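Local coordinates for protein cytochrome B5 (Hadesarchaea archaeon YNP_N21, PDB 6NZX) that binds heme in a cytochrome b5-like domain and probably serves in electron transport, at residues 51-54 / 55-58. Numbering follows the deposited sequence.
Sequences QDLT and ESIG. With HEM (protoporphyrin IX containing Fe), chain B.
With CG of Leu-53 and OG of Ser-56 each anti to its own carbonyl carbon (chi1 -62° and -61°), CD2 of Leu-53 comes to 3.8 Å from OG of Ser-56. In Ile-57, CG1 lies anti to the backbone N (chi1 -161°); CG2 rests 3.3 Å from O of Thr-54, while CD1 packs 3.8 Å from HEM C2C, on one pyrrole ring. The heme edge beside it is lined by CB of Leu-53, 3.6 Å from the vinyl carbon CBC, and by CB of Ser-56, 3.5 Å from the methyl CMC. Ahead of the 3-10 turn, Asp-52 forms an Asx turn: its OD2 accepts hydrogen bonds from the backbone N of Thr-54 (3.1 Å), which approaches from above the carboxylate plane, and from OG1 of Thr-54 (2.5 Å), which meets the syn lone pair. A valine in place of Thr-54 would probably leave OD2 with the backbone N-H alone of these two donors and Asn-26 N without its hydroxyl partner. Residues 51-58 lie in the loop between strands 47-48 and 72-76; Gln-51 and Leu-53 make backbone hydrogen bonds to Ala-24, and Thr-54 and Ile-57 touch Tyr-25, joining this wall of the heme pocket to edge strand 22-25 of the four-stranded sheet.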
loop_
_atom_site.group_PDB
_atom_site.type_symbol
_atom_site.label_atom_id
_atom_site.label_comp_id
_atom_site.label_asym_id
_atom_site.label_seq_id
_atom_site.Cartn_x
_atom_site.Cartn_y
_atom_site.Cartn_z
ATOM N N GLN A 51 4.036 2.598 2.192
ATOM C CA GLN A 51 3.809 3.913 2.740
ATOM C C GLN A 51 2.318 4.137 2.997
ATOM O O GLN A 51 1.440 3.500 2.412
ATOM C CB GLN A 51 4.342 5.004 1.809
ATOM C CG GLN A 51 5.861 5.036 1.720
ATOM C CD GLN A 51 6.340 6.045 0.707
ATOM O OE1 GLN A 51 5.572 6.545 -0.110
ATOM N NE2 GLN A 51 7.630 6.332 0.748
ATOM N N ASP A 52 2.051 5.087 3.891
ATOM C CA ASP A 52 0.746 5.663 4.027
ATOM C C ASP A 52 0.557 6.721 2.924
ATOM O O ASP A 52 1.210 7.761 2.926
ATOM C CB ASP A 52 0.571 6.248 5.419
ATOM C CG ASP A 52 -0.758 6.952 5.615
ATOM O OD1 ASP A 52 -0.863 7.686 6.573
ATOM O OD2 ASP A 52 -1.640 6.777 4.788
ATOM N N LEU A 53 -0.358 6.437 2.001
ATOM C CA LEU A 53 -0.569 7.249 0.843
ATOM C C LEU A 53 -1.950 7.918 0.903
ATOM O O LEU A 53 -2.557 8.246 -0.149
ATOM C CB LEU A 53 -0.404 6.342 -0.380
ATOM C CG LEU A 53 0.975 5.696 -0.556
ATOM C CD1 LEU A 53 1.025 4.893 -1.842
ATOM C CD2 LEU A 53 2.077 6.739 -0.554
ATOM N N THR A 54 -2.444 8.148 2.127
ATOM C CA THR A 54 -3.749 8.733 2.343
ATOM C C THR A 54 -3.849 10.064 1.574
ATOM O O THR A 54 -4.759 10.248 0.776
ATOM C CB THR A 54 -4.034 8.926 3.841
ATOM O OG1 THR A 54 -3.985 7.670 4.510
ATOM C CG2 THR A 54 -5.377 9.561 4.111
ATOM N N GLU A 55 -2.882 10.955 1.788
ATOM C CA GLU A 55 -2.862 12.260 1.150
ATOM C C GLU A 55 -2.698 12.130 -0.365
ATOM O O GLU A 55 -3.316 12.889 -1.091
ATOM C CB GLU A 55 -1.736 13.140 1.691
ATOM C CG GLU A 55 -2.155 13.989 2.877
ATOM C CD GLU A 55 -1.607 15.406 2.862
ATOM O OE1 GLU A 55 -2.033 16.209 1.990
ATOM O OE2 GLU A 55 -0.736 15.699 3.712
ATOM N N SER A 56 -1.896 11.157 -0.811
ATOM C CA SER A 56 -1.493 10.974 -2.218
ATOM C C SER A 56 -2.679 10.704 -3.155
ATOM O O SER A 56 -2.524 10.809 -4.363
ATOM C CB SER A 56 -0.473 9.852 -2.342
ATOM O OG SER A 56 0.702 10.142 -1.593
ATOM N N ILE A 57 -3.837 10.300 -2.622
ATOM C CA ILE A 57 -4.944 9.797 -3.465
ATOM C C ILE A 57 -5.584 10.967 -4.233
ATOM O O ILE A 57 -6.161 10.763 -5.310
ATOM C CB ILE A 57 -5.977 9.024 -2.616
ATOM C CG1 ILE A 57 -6.869 8.111 -3.469
ATOM C CG2 ILE A 57 -6.802 9.979 -1.759
ATOM C CD1 ILE A 57 -6.147 6.923 -4.087
ATOM N N GLY A 58 -5.466 12.181 -3.675
ATOM C CA GLY A 58 -6.068 13.405 -4.201
ATOM C C GLY A 58 -5.677 13.685 -5.646
ATOM O O GLY A 58 -6.490 14.199 -6.415
HETATM C CHA HEM B . -5.213 1.553 -9.898
HETATM C CHB HEM B . -2.803 5.634 -11.288
HETATM C CHC HEM B . -2.097 6.743 -6.572
HETATM C CHD HEM B . -4.189 2.542 -5.273
HETATM C C1A HEM B . -4.647 2.631 -10.701
HETATM C C2A HEM B . -4.776 2.590 -12.167
HETATM C C3A HEM B . -4.047 3.826 -12.553
HETATM C C4A HEM B . -3.618 4.391 -11.344
HETATM C CMA HEM B . -3.845 4.312 -13.969
HETATM C CAA HEM B . -5.503 1.544 -12.996
HETATM C CBA HEM B . -7.030 1.797 -12.966
HETATM C CGA HEM B . -7.876 0.571 -12.595
HETATM O O1A HEM B . -8.933 0.749 -11.941
HETATM O O2A HEM B . -7.527 -0.586 -12.950
HETATM C C1B HEM B . -2.317 6.337 -10.087
HETATM C C2B HEM B . -1.613 7.545 -10.144
HETATM C C3B HEM B . -1.398 7.914 -8.727
HETATM C C4B HEM B . -2.065 6.804 -8.037
HETATM C CMB HEM B . -1.145 8.339 -11.341
HETATM C CAB HEM B . -0.637 9.047 -8.043
HETATM C CBB HEM B . -1.308 10.407 -8.164
HETATM C C1C HEM B . -2.657 5.691 -5.742
HETATM C C2C HEM B . -2.542 5.764 -4.368
HETATM C C3C HEM B . -3.136 4.481 -3.933
HETATM C C4C HEM B . -3.543 3.849 -5.195
HETATM C CMC HEM B . -1.917 6.905 -3.622
HETATM C CAC HEM B . -3.412 3.909 -2.584
HETATM C CBC HEM B . -3.327 4.614 -1.474
HETATM C C1D HEM B . -4.661 1.848 -6.472
HETATM C C2D HEM B . -5.296 0.613 -6.391
HETATM C C3D HEM B . -5.632 0.301 -7.777
HETATM C C4D HEM B . -5.114 1.412 -8.453
HETATM C CMD HEM B . -5.610 -0.200 -5.164
HETATM C CAD HEM B . -6.340 -0.935 -8.320
HETATM C CBD HEM B . -5.262 -1.987 -8.614
HETATM C CGD HEM B . -5.805 -3.232 -9.276
HETATM O O1D HEM B . -5.016 -4.153 -9.582
HETATM O O2D HEM B . -7.029 -3.328 -9.508
HETATM N NA HEM B . -3.945 3.675 -10.242
HETATM N NB HEM B . -2.602 5.889 -8.843
HETATM N NC HEM B . -3.211 4.600 -6.255
HETATM N ND HEM B . -4.532 2.357 -7.700
HETATM FE FE HEM B . -3.583 4.145 -8.249
#